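Local coordinates for protein 4-hydroxy-tetrahydrodipicolinate synthase (Methylacidiphilum fumariolicum SolV, PDB 6T3T) that probably catalyses the condensation of pyruvate with aspartate semialdehyde to 4-hydroxy-tetrahydrodipicolinate, a step of lysine biosynthesis by the diaminopimelate pathway, at residues S12-G17 and T45-T50; G99-S104 and P129-N134; P110-L115 and D142-T147; S183-D188 and G199-V204; I246-V251 and L269-L274. One frame throughout, in Å; residues are numbered along the deposited sequence.

Interaction 1: S12-G17 and T45-T50; sequences SPFHNG and TGESPT. With SO4 (sulfate ion), chain E.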
# COMPACT_ATOMS: atom_id res chain seq x y z
N SER A 12 -13.25 21.45 18.75
CA SER A 12 -13.80 22.79 18.75
C SER A 12 -15.27 22.61 19.08
O SER A 12 -16.04 22.12 18.23
CB SER A 12 -13.64 23.49 17.39
OG SER A 12 -12.30 23.78 17.11
N PRO A 13 -15.72 22.92 20.30
CA PRO A 13 -17.13 22.67 20.64
C PRO A 13 -18.02 23.66 19.90
O PRO A 13 -17.71 24.85 19.82
CB PRO A 13 -17.18 22.85 22.16
CG PRO A 13 -15.99 23.64 22.52
CD PRO A 13 -14.93 23.30 21.49
N PHE A 14 -19.07 23.14 19.27
CA PHE A 14 -20.04 23.95 18.56
C PHE A 14 -21.40 23.86 19.22
O PHE A 14 -21.83 22.77 19.62
CB PHE A 14 -20.18 23.48 17.11
CG PHE A 14 -18.94 23.59 16.30
CD1 PHE A 14 -18.11 24.69 16.42
CD2 PHE A 14 -18.59 22.58 15.41
CE1 PHE A 14 -16.97 24.78 15.64
CE2 PHE A 14 -17.45 22.67 14.65
CZ PHE A 14 -16.63 23.77 14.77
N HIS A 15 -22.12 24.98 19.19
CA HIS A 15 -23.50 25.02 19.65
C HIS A 15 -24.24 26.01 18.77
O HIS A 15 -23.94 27.21 18.78
CB HIS A 15 -23.57 25.44 21.11
CG HIS A 15 -24.95 25.48 21.66
ND1 HIS A 15 -25.75 24.36 21.76
CD2 HIS A 15 -25.68 26.51 22.17
CE1 HIS A 15 -26.91 24.70 22.30
NE2 HIS A 15 -26.89 26.00 22.55
N ASN A 16 -25.22 25.50 18.02
CA ASN A 16 -26.03 26.32 17.11
C ASN A 16 -25.16 27.03 16.08
O ASN A 16 -25.27 28.24 15.86
CB ASN A 16 -26.88 27.31 17.91
CG ASN A 16 -27.75 26.61 18.93
OD1 ASN A 16 -27.97 27.13 20.01
ND2 ASN A 16 -28.23 25.44 18.59
N GLY A 17 -24.27 26.27 15.47
CA GLY A 17 -23.47 26.80 14.40
C GLY A 17 -22.38 27.74 14.81
O GLY A 17 -21.71 28.31 13.95
N THR A 45 -8.39 17.54 15.07
CA THR A 45 -9.40 17.21 16.06
C THR A 45 -10.33 18.39 16.29
O THR A 45 -11.52 18.20 16.58
CB THR A 45 -8.73 16.72 17.35
OG1 THR A 45 -7.70 15.77 17.02
CG2 THR A 45 -9.76 16.01 18.28
N GLY A 46 -9.83 19.62 16.10
CA GLY A 46 -10.64 20.82 16.18
C GLY A 46 -11.32 21.23 14.89
O GLY A 46 -11.87 22.33 14.82
N GLU A 47 -11.33 20.36 13.88
CA GLU A 47 -12.01 20.63 12.60
C GLU A 47 -11.54 21.94 11.97
O GLU A 47 -12.34 22.75 11.51
CB GLU A 47 -13.54 20.60 12.78
CG GLU A 47 -14.06 19.31 13.39
CD GLU A 47 -15.56 19.33 13.67
OE1 GLU A 47 -16.39 19.49 12.75
OE2 GLU A 47 -15.92 19.22 14.85
N SER A 48 -10.22 22.16 11.97
CA SER A 48 -9.69 23.36 11.32
C SER A 48 -10.20 23.57 9.90
O SER A 48 -10.42 24.74 9.54
CB SER A 48 -8.15 23.36 11.35
OG SER A 48 -7.56 22.20 10.81
N PRO A 49 -10.41 22.55 9.05
CA PRO A 49 -10.89 22.84 7.68
C PRO A 49 -12.22 23.58 7.60
O PRO A 49 -12.45 24.30 6.62
CB PRO A 49 -11.01 21.45 7.04
CG PRO A 49 -10.04 20.60 7.77
CD PRO A 49 -10.10 21.11 9.21
N THR A 50 -13.12 23.40 8.57
CA THR A 50 -14.45 23.96 8.46
C THR A 50 -14.68 25.16 9.37
O THR A 50 -15.82 25.61 9.49
CB THR A 50 -15.52 22.90 8.72
OG1 THR A 50 -15.34 22.32 10.03
CG2 THR A 50 -15.44 21.79 7.68
S SO4 E . -4.64 17.25 15.53
O1 SO4 E . -5.95 17.63 16.08
O2 SO4 E . -3.54 17.98 16.16
O3 SO4 E . -4.57 17.65 14.13
O4 SO4 E . -4.47 15.82 15.74
O HOH W 1 -13.92 19.47 16.67
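One direct hydrogen bond joins the two loops: Ser12 OG donates to Gly46 O over 2.7 Å. The hydroxyl oxygen lies in the carbonyl plane, on a lone pair, with a C=O...donor angle of 120°. OG sits beside its own backbone N (chi1 -68°), and this turns it to Gly46. An alanine here would probably leave Gly46 O without this donor and open a small gap between the loops.

A water makes the second polar link. It accepts from Ser12 N at 2.9 Å. It donates to Thr45 O and to Glu47 OE2.

Packing is slight. The extended Glu47 side chain brings OE2 to 3.8 Å from Phe14 CE2. The ring and carboxylate planes are 70° apart, and Glu47 OE1 lies at the ring edge, in its plane. Outside the two loops, Lys254 forms a salt bridge with Glu47, and Arg268 makes a cation-pi contact with Phe14.

Thr45 N donates to sulfate O1 at 2.6 Å, and Thr45 OG1 donates to the same oxygen. Thr45 is predicted to bind pyruvate. Two donors converging on one anion oxygen are consistent with a site for the pyruvate carboxylate, while the buried Glu47 charge is met by water and lysine.

Interaction 2: G99-S104 and P129-N134; sequences GVLLVS and PILLYN. With SO4 (sulfate ion), chain E.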
# COMPACT_ATOMS: atom_id res chain seq x y z
N GLY A 99 3.66 28.30 21.27
CA GLY A 99 4.25 27.72 20.07
C GLY A 99 3.16 27.32 19.11
O GLY A 99 1.97 27.44 19.41
N VAL A 100 3.56 26.78 17.94
CA VAL A 100 2.58 26.39 16.93
C VAL A 100 2.87 24.98 16.44
O VAL A 100 4.01 24.50 16.49
CB VAL A 100 2.50 27.34 15.71
CG1 VAL A 100 1.87 28.67 16.10
CG2 VAL A 100 3.88 27.54 15.04
N LEU A 101 1.81 24.30 16.01
CA LEU A 101 1.91 22.99 15.37
C LEU A 101 1.62 23.15 13.89
O LEU A 101 0.55 23.62 13.52
CB LEU A 101 0.90 22.01 15.98
CG LEU A 101 0.91 20.58 15.48
CD1 LEU A 101 2.10 19.87 16.12
CD2 LEU A 101 -0.40 19.85 15.82
N LEU A 102 2.57 22.73 13.04
CA LEU A 102 2.48 22.95 11.60
C LEU A 102 2.34 21.59 10.88
O LEU A 102 3.31 20.85 10.73
CB LEU A 102 3.71 23.71 11.09
CG LEU A 102 3.94 25.14 11.62
CD1 LEU A 102 5.32 25.69 11.20
CD2 LEU A 102 2.83 26.10 11.19
N VAL A 103 1.12 21.26 10.46
CA VAL A 103 0.93 20.07 9.64
C VAL A 103 1.68 20.26 8.33
O VAL A 103 1.79 21.38 7.80
CB VAL A 103 -0.56 19.83 9.38
CG1 VAL A 103 -1.12 20.89 8.40
CG2 VAL A 103 -0.80 18.40 8.83
N SER A 104 2.21 19.16 7.78
CA SER A 104 2.80 19.28 6.47
C SER A 104 1.70 19.60 5.46
O SER A 104 0.53 19.24 5.67
CB SER A 104 3.55 18.00 6.07
OG SER A 104 2.66 16.93 6.02
N PRO A 129 8.53 28.80 19.14
CA PRO A 129 8.90 27.40 18.90
C PRO A 129 7.87 26.74 18.00
O PRO A 129 6.69 27.06 18.05
CB PRO A 129 8.89 26.78 20.30
CG PRO A 129 9.03 27.96 21.24
CD PRO A 129 8.27 29.06 20.57
N ILE A 130 8.34 25.77 17.20
CA ILE A 130 7.51 25.10 16.20
C ILE A 130 7.56 23.59 16.40
O ILE A 130 8.63 23.02 16.61
CB ILE A 130 7.98 25.46 14.78
CG1 ILE A 130 7.40 26.83 14.39
CG2 ILE A 130 7.56 24.38 13.79
CD1 ILE A 130 8.22 27.55 13.39
N LEU A 131 6.40 22.95 16.37
CA LEU A 131 6.30 21.49 16.25
C LEU A 131 5.86 21.17 14.82
O LEU A 131 4.84 21.68 14.36
CB LEU A 131 5.32 20.91 17.27
CG LEU A 131 5.62 20.98 18.77
CD1 LEU A 131 4.36 20.65 19.56
CD2 LEU A 131 6.73 20.01 19.18
N LEU A 132 6.65 20.36 14.12
CA LEU A 132 6.23 19.81 12.85
C LEU A 132 5.16 18.76 13.08
O LEU A 132 4.99 18.24 14.19
CB LEU A 132 7.42 19.16 12.11
CG LEU A 132 8.65 20.02 11.79
CD1 LEU A 132 9.72 19.20 11.06
CD2 LEU A 132 8.26 21.29 10.99
N TYR A 133 4.41 18.43 12.03
CA TYR A 133 3.35 17.45 12.19
C TYR A 133 3.30 16.59 10.93
O TYR A 133 2.86 17.06 9.87
CB TYR A 133 2.04 18.14 12.50
CG TYR A 133 0.79 17.30 12.62
CD1 TYR A 133 0.84 15.92 12.80
CD2 TYR A 133 -0.45 17.91 12.60
CE1 TYR A 133 -0.31 15.18 12.90
CE2 TYR A 133 -1.61 17.19 12.71
CZ TYR A 133 -1.55 15.83 12.86
OH TYR A 133 -2.73 15.15 12.97
N ASN A 134 3.78 15.36 11.03
CA ASN A 134 3.84 14.43 9.91
C ASN A 134 2.64 13.49 9.99
O ASN A 134 2.51 12.74 10.97
CB ASN A 134 5.13 13.63 9.91
CG ASN A 134 5.18 12.68 8.75
OD1 ASN A 134 4.90 13.07 7.61
ND2 ASN A 134 5.46 11.41 9.03
S SO4 E . -4.64 17.25 15.53
O1 SO4 E . -5.95 17.63 16.08
O2 SO4 E . -3.54 17.98 16.16
O3 SO4 E . -4.57 17.65 14.13
O4 SO4 E . -4.47 15.82 15.74
O HOH W 2 3.04 14.43 6.44
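Leu101 and Tyr133 meet on the face of the sheet that also carries Val103 and Leu131. The Tyr133 side chain stands up from its strand, with CG anti to the backbone N (chi1 177°). Its ring turns CD2 to both neighbours on the other strand, 3.8 Å from Leu101 CD2 and 3.8 Å from Val103 CB. Leu101 leans across and sets CD1 3.6 Å from Leu131 CB. On the other face Val100 and Ile130 lie side by side and point the same way, with Val100 CG2 3.6 Å from Ile130 CG1. Leu102 CD1 reaches obliquely to Ile130 CG2.

The backbones run parallel in register. Leu102 N donates to Leu131 O at 2.8 Å, and Leu131 N to Val100 O at 2.9 Å. At the C-terminal ends of the two segments, one water joins Ser104 OG to Asn134 OD1.

Tyr133 OH makes at most a weak bond to sulfate O3, 3.3 Å away. Lys162 and Thr44 also touch the Tyr133 side chain, as does Tyr107 of a neighbouring subunit. Tyr133 is the predicted proton donor/acceptor. The arrangement is a parallel beta-alpha-beta unit of a TIM barrel, with a predicted catalytic residue at the C-terminal end of a strand and pointing to the bound anion.

Interaction 3: P110-L115 and D142-T147; sequences PSQEGL and DIAVDT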
# COMPACT_ATOMS: atom_id res chain seq x y z
N PRO A 110 3.84 18.42 -2.05
CA PRO A 110 5.16 18.97 -2.40
C PRO A 110 6.27 17.95 -2.23
O PRO A 110 6.18 17.01 -1.44
CB PRO A 110 5.33 20.13 -1.42
CG PRO A 110 4.50 19.78 -0.27
CD PRO A 110 3.29 19.09 -0.85
N SER A 111 7.35 18.16 -2.99
CA SER A 111 8.58 17.41 -2.85
C SER A 111 9.23 17.71 -1.49
O SER A 111 8.85 18.65 -0.78
CB SER A 111 9.54 17.76 -3.99
OG SER A 111 9.95 19.13 -3.94
N GLN A 112 10.23 16.90 -1.15
CA GLN A 112 10.94 17.11 0.11
C GLN A 112 11.57 18.48 0.16
O GLN A 112 11.62 19.12 1.22
CB GLN A 112 11.99 16.02 0.33
CG GLN A 112 11.36 14.66 0.56
CD GLN A 112 10.43 14.67 1.77
OE1 GLN A 112 10.81 15.15 2.85
NE2 GLN A 112 9.22 14.15 1.61
N GLU A 113 12.11 18.95 -0.98
CA GLU A 113 12.66 20.29 -1.05
C GLU A 113 11.57 21.34 -0.85
O GLU A 113 11.80 22.36 -0.19
CB GLU A 113 13.38 20.49 -2.39
CG GLU A 113 14.02 21.87 -2.58
CD GLU A 113 15.09 22.20 -1.53
OE1 GLU A 113 15.64 21.29 -0.87
OE2 GLU A 113 15.39 23.41 -1.37
N GLY A 114 10.39 21.09 -1.41
CA GLY A 114 9.26 21.95 -1.13
C GLY A 114 8.91 22.00 0.35
O GLY A 114 8.56 23.05 0.88
N LEU A 115 8.95 20.84 1.02
CA LEU A 115 8.68 20.82 2.45
C LEU A 115 9.73 21.60 3.24
O LEU A 115 9.40 22.37 4.16
CB LEU A 115 8.61 19.37 2.94
CG LEU A 115 7.35 18.64 2.49
CD1 LEU A 115 7.36 17.20 2.95
CD2 LEU A 115 6.11 19.34 2.99
N ASP A 142 4.92 12.56 3.21
CA ASP A 142 5.60 12.26 4.46
C ASP A 142 6.75 13.25 4.62
O ASP A 142 7.41 13.61 3.64
CB ASP A 142 6.11 10.80 4.45
CG ASP A 142 6.83 10.40 5.75
OD1 ASP A 142 6.17 9.90 6.71
OD2 ASP A 142 8.07 10.53 5.80
N ILE A 143 7.00 13.72 5.84
CA ILE A 143 8.21 14.50 6.06
C ILE A 143 9.34 13.51 6.26
O ILE A 143 9.38 12.81 7.28
CB ILE A 143 8.10 15.45 7.26
CG1 ILE A 143 6.78 16.24 7.21
CG2 ILE A 143 9.32 16.40 7.26
CD1 ILE A 143 6.52 17.04 8.49
N ALA A 144 10.22 13.39 5.27
CA ALA A 144 11.35 12.48 5.38
C ALA A 144 12.25 12.86 6.56
O ALA A 144 12.36 14.04 6.93
CB ALA A 144 12.17 12.48 4.09
N VAL A 145 12.89 11.83 7.13
CA VAL A 145 13.82 12.00 8.25
C VAL A 145 14.92 12.98 7.89
O VAL A 145 15.30 13.84 8.70
CB VAL A 145 14.42 10.63 8.67
CG1 VAL A 145 15.57 10.82 9.65
CG2 VAL A 145 13.35 9.71 9.27
N ASP A 146 15.49 12.85 6.69
CA ASP A 146 16.54 13.77 6.29
C ASP A 146 16.03 15.19 6.21
O ASP A 146 16.73 16.13 6.60
CB ASP A 146 17.11 13.34 4.93
CG ASP A 146 18.03 14.37 4.36
OD1 ASP A 146 19.21 14.39 4.78
OD2 ASP A 146 17.56 15.18 3.51
N THR A 147 14.77 15.36 5.78
CA THR A 147 14.15 16.68 5.72
C THR A 147 13.97 17.27 7.11
O THR A 147 14.27 18.45 7.32
CB THR A 147 12.79 16.63 5.01
OG1 THR A 147 12.98 16.19 3.66
CG2 THR A 147 12.09 18.01 5.00
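Gln112 carries the polar contact through both ends of its side-chain amide. NE2 donates to Asp142 O at 2.8 Å. The bond is straight at the acceptor (C=O...donor angle 171°), and Asp142 O lies close to the amide plane. On the other end, OE1 accepts twice. Thr147 OG1 donates to it over a short 2.5 Å, in the carbonyl plane and on a lone pair. Ala144 N donates to it at 3.0 Å from above that plane, 42° out of it. Three bonds thus fix the rotation of the amide, and the two donors at OE1 would probably polarise the amide and strengthen NE2 as a donor. The bend at chi2 (-59°) turns the amide toward residues 142-147. Thr147 OG1 stands beside its own backbone N and points to the amide.

Beside the polar contact, Leu115 CD1 rests 3.7 Å from Asp142 O and makes a looser apolar contact with Ile143 CG1, at 4.4 Å.

Within its own segment, Ser111 is the N-cap residue of helix 112-125. Its OG accepts from Gly114 N at 3.2 Å. The Asp142 carboxylate is paired outside the contact, with Arg170 in a salt bridge and with Asn134 ND2. Asn134 OD1 accepts from Ile143 N.

Ala144 occupies the N-cap position of helix 145-154, so Gln112 OE1 takes the N-H of that N-cap residue. The contact ties together the starts of two neighbouring outer helices of the TIM barrel, near the C-terminal ends of strands 99-103 and 130-134, where the predicted active site lies.

Interaction 4: S183-D188 and G199-V204; sequences SILSGD and GAVGVV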
# COMPACT_ATOMS: atom_id res chain seq x y z
N SER A 183 12.22 16.97 20.35
CA SER A 183 11.19 16.17 21.00
C SER A 183 10.30 15.48 19.98
O SER A 183 9.65 16.15 19.17
CB SER A 183 10.35 17.04 21.91
OG SER A 183 11.15 17.56 22.92
N ILE A 184 10.27 14.15 19.99
CA ILE A 184 9.34 13.41 19.15
C ILE A 184 8.13 13.04 19.98
O ILE A 184 8.26 12.39 21.02
CB ILE A 184 9.98 12.15 18.55
CG1 ILE A 184 11.27 12.51 17.79
CG2 ILE A 184 8.95 11.48 17.62
CD1 ILE A 184 12.32 11.42 17.86
N LEU A 185 6.95 13.43 19.51
CA LEU A 185 5.69 13.14 20.19
C LEU A 185 4.85 12.18 19.36
O LEU A 185 4.83 12.25 18.12
CB LEU A 185 4.90 14.43 20.47
CG LEU A 185 5.75 15.56 21.05
CD1 LEU A 185 5.06 16.95 20.94
CD2 LEU A 185 6.16 15.25 22.50
N SER A 186 4.19 11.25 20.05
CA SER A 186 3.21 10.42 19.37
C SER A 186 2.07 11.28 18.87
O SER A 186 1.60 12.19 19.56
CB SER A 186 2.67 9.34 20.30
OG SER A 186 1.77 8.49 19.59
N GLY A 187 1.64 11.02 17.64
CA GLY A 187 0.41 11.58 17.15
C GLY A 187 -0.71 10.57 17.08
O GLY A 187 -1.74 10.85 16.46
N ASP A 188 -0.56 9.39 17.69
CA ASP A 188 -1.55 8.32 17.59
C ASP A 188 -1.58 7.65 18.95
O ASP A 188 -0.58 7.08 19.37
CB ASP A 188 -1.18 7.33 16.48
CG ASP A 188 -2.11 6.11 16.40
OD1 ASP A 188 -3.08 5.97 17.19
OD2 ASP A 188 -1.86 5.28 15.51
N GLY A 199 12.10 6.19 22.20
CA GLY A 199 12.65 7.53 22.37
C GLY A 199 11.75 8.75 22.29
O GLY A 199 12.19 9.88 22.57
N ALA A 200 10.47 8.55 21.97
CA ALA A 200 9.51 9.64 22.07
C ALA A 200 9.37 10.05 23.54
O ALA A 200 9.65 9.27 24.45
CB ALA A 200 8.16 9.21 21.48
N VAL A 201 8.89 11.28 23.75
CA VAL A 201 8.85 11.87 25.08
C VAL A 201 7.46 12.41 25.40
O VAL A 201 7.29 13.15 26.37
CB VAL A 201 9.93 12.97 25.24
CG1 VAL A 201 11.36 12.33 25.21
CG2 VAL A 201 9.78 14.09 24.18
N GLY A 202 6.46 12.05 24.61
CA GLY A 202 5.11 12.47 24.93
C GLY A 202 4.17 12.24 23.76
O GLY A 202 4.49 11.53 22.80
N VAL A 203 3.00 12.85 23.87
CA VAL A 203 1.92 12.59 22.94
C VAL A 203 1.10 13.86 22.74
O VAL A 203 0.87 14.62 23.68
CB VAL A 203 1.04 11.42 23.44
CG1 VAL A 203 0.35 11.78 24.78
CG2 VAL A 203 0.06 11.00 22.38
N VAL A 204 0.71 14.11 21.50
CA VAL A 204 -0.41 14.99 21.20
C VAL A 204 -1.61 14.08 21.02
O VAL A 204 -1.73 13.38 20.01
CB VAL A 204 -0.15 15.85 19.96
CG1 VAL A 204 -1.33 16.79 19.72
CG2 VAL A 204 1.16 16.64 20.11
O HOH W 3 12.21 12.45 21.57
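Ser186 holds the two strands together with both of its backbone polar groups. Its N donates to Gly202 O at 2.8 Å, tilted 20° from the carbonyl plane. Its O accepts from Val204 N at 2.9 Å. Earlier along the pair, Val201 N donates to Ile184 O at 3.0 Å. A water extends this link: it accepts from Ile184 N and donates to Gly199 O.

The Ser186 side chain is anti to its backbone N (chi1 -177°). This places OG to accept from Asp188 N at 3.1 Å, an ST turn at the end of the strand.

Packing surrounds these bonds. Leu185 lays CD2 3.8 Å from Gly202 CA. A side chain at Gly202 would press on this methyl, and the backbone angles of Gly202 would push a CB onto the preceding carbonyl oxygen. Leu185 CD1 meets CG2 of Val204, predicted to bind pyruvate, at 4.0 Å, the two side chains crossing. On the other face Ser186 CB rests 3.7 Å from Val203 CG2. At the start of the pair, Val201 CG2 touches Ser183 CB at 3.8 Å.

The strand axes diverge by 57°, so the pair is strongly twisted. Gly199 ends helix 192-197 in a Schellman motif, and the chain leads on into strand 202-205. That helix joins the two strands as a beta-alpha-beta unit, and its Phe195 packs on Ser186 and Ala200. Strand 158-163 is the other sheet neighbour of strand 183-186, and its Lys162, the predicted Schiff-base lysine, touches Val204. Helix 168-177 packs on Ile184 from outside the barrel.

Interaction 5: I246-V251 and L269-L274; sequences IETNPV and LPLAPL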
# COMPACT_ATOMS: atom_id res chain seq x y z
N ILE A 246 -12.64 4.65 14.81
CA ILE A 246 -13.54 3.73 14.11
C ILE A 246 -14.05 4.36 12.81
O ILE A 246 -14.29 3.66 11.82
CB ILE A 246 -14.69 3.30 15.05
CG1 ILE A 246 -15.46 2.11 14.48
CG2 ILE A 246 -15.63 4.47 15.35
CD1 ILE A 246 -16.29 1.38 15.54
N GLU A 247 -14.26 5.68 12.81
CA GLU A 247 -14.31 6.52 11.62
C GLU A 247 -13.40 7.71 11.90
O GLU A 247 -12.83 7.82 12.99
CB GLU A 247 -15.75 6.95 11.28
CG GLU A 247 -16.72 5.75 11.07
CD GLU A 247 -18.17 6.15 10.85
OE1 GLU A 247 -18.44 7.25 10.32
OE2 GLU A 247 -19.06 5.35 11.23
N THR A 248 -13.25 8.61 10.92
CA THR A 248 -12.22 9.64 11.00
C THR A 248 -12.40 10.57 12.21
O THR A 248 -13.48 11.14 12.43
CB THR A 248 -12.18 10.47 9.72
OG1 THR A 248 -11.06 11.37 9.78
CG2 THR A 248 -13.46 11.28 9.52
N ASN A 249 -11.35 10.67 13.00
CA ASN A 249 -11.23 11.69 14.03
C ASN A 249 -11.53 13.06 13.42
O ASN A 249 -11.04 13.36 12.34
CB ASN A 249 -9.81 11.64 14.60
CG ASN A 249 -9.56 12.70 15.64
OD1 ASN A 249 -10.23 12.75 16.67
ND2 ASN A 249 -8.63 13.58 15.36
N PRO A 250 -12.32 13.93 14.09
CA PRO A 250 -12.86 13.86 15.46
C PRO A 250 -14.28 13.35 15.64
O PRO A 250 -14.85 13.64 16.70
CB PRO A 250 -12.82 15.32 15.90
CG PRO A 250 -13.24 16.06 14.62
CD PRO A 250 -12.56 15.26 13.49
N VAL A 251 -14.88 12.63 14.68
CA VAL A 251 -16.26 12.18 14.87
C VAL A 251 -16.41 11.29 16.09
O VAL A 251 -17.32 11.55 16.90
CB VAL A 251 -16.80 11.51 13.59
CG1 VAL A 251 -18.22 11.07 13.84
CG2 VAL A 251 -16.73 12.45 12.40
N LEU A 269 -20.04 19.67 7.93
CA LEU A 269 -19.81 18.95 6.70
C LEU A 269 -18.49 19.40 6.07
O LEU A 269 -18.20 20.59 6.03
CB LEU A 269 -20.98 19.16 5.74
CG LEU A 269 -22.30 18.42 6.05
CD1 LEU A 269 -23.45 18.84 5.13
CD2 LEU A 269 -22.08 16.92 5.97
N PRO A 270 -17.70 18.48 5.50
CA PRO A 270 -18.09 17.11 5.10
C PRO A 270 -18.06 16.02 6.19
O PRO A 270 -18.28 14.85 5.86
CB PRO A 270 -17.06 16.80 3.99
CG PRO A 270 -15.77 17.48 4.52
CD PRO A 270 -16.30 18.79 5.16
N LEU A 271 -17.79 16.34 7.45
CA LEU A 271 -17.91 15.34 8.51
C LEU A 271 -19.38 15.06 8.83
O LEU A 271 -20.22 15.97 8.80
CB LEU A 271 -17.17 15.80 9.78
CG LEU A 271 -15.64 15.93 9.64
CD1 LEU A 271 -15.01 16.19 10.98
CD2 LEU A 271 -15.03 14.70 9.00
N ALA A 272 -19.69 13.80 9.12
CA ALA A 272 -21.04 13.31 9.38
C ALA A 272 -21.00 12.37 10.56
O ALA A 272 -19.95 11.81 10.88
CB ALA A 272 -21.62 12.59 8.15
N PRO A 273 -22.14 12.17 11.25
CA PRO A 273 -22.18 11.27 12.41
C PRO A 273 -21.83 9.84 12.05
O PRO A 273 -21.91 9.42 10.89
CB PRO A 273 -23.63 11.36 12.89
CG PRO A 273 -24.13 12.70 12.35
CD PRO A 273 -23.42 12.86 11.03
N LEU A 274 -21.48 9.06 13.07
CA LEU A 274 -21.09 7.67 12.89
C LEU A 274 -22.23 6.83 12.32
O LEU A 274 -23.41 7.08 12.58
CB LEU A 274 -20.65 7.06 14.22
CG LEU A 274 -19.45 7.69 14.92
CD1 LEU A 274 -19.28 7.05 16.29
CD2 LEU A 274 -18.21 7.48 14.08
O HOH W 4 -17.94 9.88 10.64
O HOH W 5 -20.35 7.86 8.80
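Val251 at the start of helix 251-259 packs against Leu271 and Leu274, in the loop that leads to helix 276-295. The contact belongs to the helical region that follows the barrel strands. The Val251 and Leu274 side chains run antiparallel alongside each other, with Val251 CG1 3.6 Å from Leu274 CD2. The same Val251 methyl lies 3.5 Å from Ala272 O. Glu247 CD also lies 3.5 Å from Leu274 CD2. The Ile246 side chain crosses Leu274 at about a right angle, touching it with CG2.

Leu271 fills the other end. Its CD1 sits 3.6 Å from Pro250 CD, and its CD2 sits 3.8 Å from Thr248 CG2. The peptide before Pro250 is cis.

No direct hydrogen bond crosses between the segments; water does the bridging. Glu247 CG stands beside its backbone N (chi1 -57°), and the chain beyond is extended, which carries OE1 to two waters. One is 2.7 Å from Glu247 OE1 and also donates to Ala272 O. The other donates to Glu247 OE1 and to Pro273 O. Glu247 OE2 accepts from Asn278 ND2 and Gln275 N, at the start of the last helix. An alanine in place of Glu247 would probably leave both waters, Asn278 and Gln275 N without their acceptor and uncover one flank of Leu274.

Asn249 ND2 bonds Thr45 OG1, and Thr248 OG1 bonds Asn108 O of a neighbouring subunit. The arrangement is an apolar cluster with a water-bridged carboxylate beside it, in the helical C-terminal region that follows the TIM barrel, between the predicted pyruvate site and the subunit interface.

Interactions 2 and 4 lie in the eight-stranded parallel barrel, their centres 13 Å apart, and meet inside it where Leu131 touches Leu185. Interaction 3 crosses interaction 2 along the chain and joins the starts of helices 112-125 and 145-154; the two contacts touch through Asn134. Interactions 1 and 5 are loop contacts, their centres 12 Å apart, on the far side of the chain's centre from interaction 4. They touch through Thr45 and Asn249, and through Glu47 and Pro250. Interaction 1 closes before the others open, and interaction 5 comes last. Interactions 1 and 2 both reach the sulfate, so separate parts of the chain converge on the predicted active site.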